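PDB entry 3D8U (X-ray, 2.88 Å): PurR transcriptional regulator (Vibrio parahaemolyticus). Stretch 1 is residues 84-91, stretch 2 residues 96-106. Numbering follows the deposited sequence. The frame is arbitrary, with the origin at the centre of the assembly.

Stretch 1 84-91: PVLEIAEL
Stretch 2, residues 96-106: SYLNIGVDHFE

How does stretch 2 come alongside stretch 1? S96 stays clear of it, and contact begins at Y97 (chi1 -82°, m; chi2 24°), which lies level with V85. V85, with chi1 at -91° between wells, lays its CG2 over one face of the ring, 3.5 Å from the Y97 ring centroid and 20° off the normal, a CH-pi contact. At the ring edge, near its plane, E87 OE1 comes within 3.0 Å of Y97 CD2; the E87 side chain (m, t, chi3 -36°) carries its end nearer than its CA-to-CB bond would suggest.

What fixes the register through 98-100? Strands 85-88 and 98-100 run parallel, with axes 22° apart and 4.5 Å at closest approach. L86 pairs with L98, E87 with N99, and I88 with I100, at CA-CA distances of 4.8 to 5.0 Å. As in any parallel ladder, one residue bonds to two partners across the gap: E87 N donates to L98 O (3.1 Å), and E87 O accepts from I100 N (3.1 Å). L98 N to V85 O is short at 2.9 Å but weak, because its angle at the hydrogen is only 125°. A89 N to I100 O, 2.7 Å, continues the pattern just beyond strand 85-88. Between these rungs, L86 CA approaches L98 O at 3.1 Å and I88 CA approaches I100 O at 3.0 Å, as CA-H...O contacts.

Where do the side chains of these strands go? L86, I88, L98 and I100 share one face; E87 and N99 take the other. L98 is modelled only to CB. I100 (t, m) provides the apolar centre: its CG2 lies 3.4 Å from I88 CD1 (I88 m, m) and 3.6 Å from L86 CD2 (L86 t, t). N99, with chi1 at 112°, brings ND2 to 2.6 Å from A89 O, but the angle is too poor for a hydrogen bond.

Why is glycine accommodated at 101, and what follows it? G101 is nearly fully extended (phi/psi 180/161), and an ideal CB would point toward stretch 1, clashing with A89 O at 2.4 Å. V102 (phi/psi -89/163, chi1 m) then turns its CA-to-CB bond away. D103 (phi/psi -99/103, chi1 t) caps the helix beginning at H104: its OD2 accepts from E106 N at 3.0 Å. E90 (m, t, chi3 -81°) reaches this same helix start, where its OE2 accepts from H104 N at 2.9 Å and 171°, a nearly straight bond. H104 (chi1 m, chi2 -83°) also turns its ring edge to that carboxylate, with CD2 3.4 Å from E90 OE2.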

# COMPACT_ATOMS: atom_id res chain seq x y z
N PRO B 84 24.82 3.50 16.19
CA PRO B 84 24.86 2.70 14.95
C PRO B 84 23.71 2.98 13.98
O PRO B 84 22.60 3.29 14.40
CB PRO B 84 24.79 1.25 15.46
CG PRO B 84 24.80 1.34 17.00
CD PRO B 84 24.31 2.70 17.32
N VAL B 85 24.00 2.85 12.68
CA VAL B 85 23.06 3.16 11.59
C VAL B 85 22.93 2.04 10.56
O VAL B 85 23.94 1.48 10.11
CB VAL B 85 23.45 4.47 10.82
CG1 VAL B 85 22.79 5.70 11.43
CG2 VAL B 85 24.96 4.64 10.77
N LEU B 86 21.69 1.74 10.17
CA LEU B 86 21.42 0.77 9.10
C LEU B 86 20.64 1.37 7.91
O LEU B 86 19.44 1.65 7.99
CB LEU B 86 20.67 -0.46 9.64
CG LEU B 86 20.79 -1.83 8.94
CD1 LEU B 86 19.72 -2.78 9.46
CD2 LEU B 86 20.70 -1.76 7.44
N GLU B 87 21.34 1.57 6.79
CA GLU B 87 20.68 2.00 5.57
C GLU B 87 20.02 0.80 4.91
O GLU B 87 20.65 -0.23 4.71
CB GLU B 87 21.67 2.69 4.65
CG GLU B 87 21.86 4.18 4.98
CD GLU B 87 23.18 4.78 4.50
OE1 GLU B 87 24.22 4.06 4.53
OE2 GLU B 87 23.19 5.98 4.13
N ILE B 88 18.74 0.91 4.61
CA ILE B 88 18.12 -0.05 3.70
C ILE B 88 18.39 0.53 2.33
O ILE B 88 17.64 1.38 1.84
CB ILE B 88 16.60 -0.25 3.92
CG1 ILE B 88 16.26 -0.36 5.42
CG2 ILE B 88 16.10 -1.45 3.13
CD1 ILE B 88 17.00 -1.47 6.22
N ALA B 89 19.51 0.10 1.76
CA ALA B 89 20.06 0.69 0.57
C ALA B 89 21.10 -0.27 -0.03
O ALA B 89 21.60 -1.15 0.67
CB ALA B 89 20.68 2.05 0.89
N GLU B 90 21.40 -0.08 -1.33
CA GLU B 90 22.28 -0.97 -2.09
C GLU B 90 23.72 -0.67 -1.77
O GLU B 90 24.48 -1.56 -1.41
CB GLU B 90 22.05 -0.80 -3.60
CG GLU B 90 20.59 -1.04 -4.03
CD GLU B 90 20.30 -0.68 -5.48
OE1 GLU B 90 20.10 0.52 -5.78
OE2 GLU B 90 20.24 -1.61 -6.32
N LEU B 91 24.07 0.59 -1.93
CA LEU B 91 25.35 1.12 -1.51
C LEU B 91 25.09 1.96 -0.26
O LEU B 91 23.96 2.41 -0.04
CB LEU B 91 25.99 1.95 -2.64
CG LEU B 91 25.59 3.40 -2.95
CD1 LEU B 91 26.32 3.88 -4.23
CD2 LEU B 91 24.07 3.63 -3.08
N SER B 96 31.38 3.77 7.48
CA SER B 96 31.07 2.98 8.67
C SER B 96 29.56 2.94 8.99
O SER B 96 29.16 3.09 10.14
CB SER B 96 31.89 3.49 9.86
OG SER B 96 32.43 2.42 10.61
N TYR B 97 28.76 2.73 7.95
CA TYR B 97 27.32 2.52 8.09
C TYR B 97 27.01 1.05 7.80
O TYR B 97 27.48 0.51 6.79
CB TYR B 97 26.56 3.40 7.08
CG TYR B 97 26.34 4.86 7.48
CD1 TYR B 97 27.17 5.50 8.40
CD2 TYR B 97 25.31 5.60 6.89
CE1 TYR B 97 26.95 6.84 8.75
CE2 TYR B 97 25.09 6.93 7.23
CZ TYR B 97 25.91 7.55 8.16
OH TYR B 97 25.69 8.87 8.49
N LEU B 98 26.26 0.41 8.70
CA LEU B 98 25.79 -0.98 8.50
C LEU B 98 24.67 -0.93 7.48
O LEU B 98 23.94 0.06 7.43
CB LEU B 98 25.31 -1.60 9.82
N ASN B 99 24.52 -1.96 6.64
CA ASN B 99 23.56 -1.85 5.53
C ASN B 99 23.00 -3.15 4.92
O ASN B 99 23.52 -4.25 5.13
CB ASN B 99 24.13 -0.95 4.42
CG ASN B 99 24.45 -1.70 3.16
OD1 ASN B 99 25.28 -2.60 3.16
ND2 ASN B 99 23.78 -1.35 2.09
N ILE B 100 21.95 -2.98 4.12
CA ILE B 100 21.15 -4.07 3.57
C ILE B 100 20.25 -3.51 2.45
O ILE B 100 19.62 -2.46 2.61
CB ILE B 100 20.31 -4.73 4.72
CG1 ILE B 100 19.97 -6.21 4.43
CG2 ILE B 100 19.07 -3.89 5.08
CD1 ILE B 100 18.80 -6.47 3.48
N GLY B 101 20.19 -4.19 1.31
CA GLY B 101 19.37 -3.75 0.20
C GLY B 101 19.51 -4.71 -0.95
O GLY B 101 20.47 -5.47 -1.00
N VAL B 102 18.56 -4.70 -1.89
CA VAL B 102 18.69 -5.59 -3.03
C VAL B 102 19.46 -4.84 -4.10
O VAL B 102 19.63 -3.63 -4.03
CB VAL B 102 17.33 -6.12 -3.57
CG1 VAL B 102 16.38 -6.44 -2.44
CG2 VAL B 102 16.69 -5.16 -4.54
N ASP B 103 19.96 -5.59 -5.07
CA ASP B 103 20.60 -5.03 -6.23
C ASP B 103 19.57 -5.03 -7.35
O ASP B 103 19.30 -6.05 -7.99
CB ASP B 103 21.85 -5.83 -6.57
CG ASP B 103 22.37 -5.57 -7.98
OD1 ASP B 103 23.46 -6.07 -8.28
OD2 ASP B 103 21.69 -4.89 -8.79
N HIS B 104 19.01 -3.86 -7.61
CA HIS B 104 17.93 -3.73 -8.56
C HIS B 104 18.39 -3.91 -10.00
O HIS B 104 17.61 -4.35 -10.86
CB HIS B 104 17.25 -2.40 -8.36
CG HIS B 104 16.53 -2.30 -7.06
ND1 HIS B 104 15.25 -2.79 -6.87
CD2 HIS B 104 16.91 -1.78 -5.87
CE1 HIS B 104 14.87 -2.55 -5.63
NE2 HIS B 104 15.86 -1.94 -5.00
N PHE B 105 19.66 -3.61 -10.23
CA PHE B 105 20.25 -3.74 -11.55
C PHE B 105 20.11 -5.17 -12.03
O PHE B 105 19.60 -5.39 -13.13
CB PHE B 105 21.72 -3.31 -11.50
CG PHE B 105 22.42 -3.32 -12.81
CD1 PHE B 105 22.38 -2.21 -13.63
CD2 PHE B 105 23.18 -4.41 -13.20
CE1 PHE B 105 23.07 -2.21 -14.86
CE2 PHE B 105 23.88 -4.41 -14.41
CZ PHE B 105 23.82 -3.31 -15.24
N GLU B 106 20.54 -6.14 -11.21
CA GLU B 106 20.44 -7.54 -11.60
C GLU B 106 18.98 -7.86 -11.87
O GLU B 106 18.65 -8.52 -12.85
CB GLU B 106 21.05 -8.48 -10.54
CG GLU B 106 21.03 -9.99 -10.93
CD GLU B 106 21.79 -10.31 -12.27
OE1 GLU B 106 21.12 -10.57 -13.31
OE2 GLU B 106 23.05 -10.31 -12.29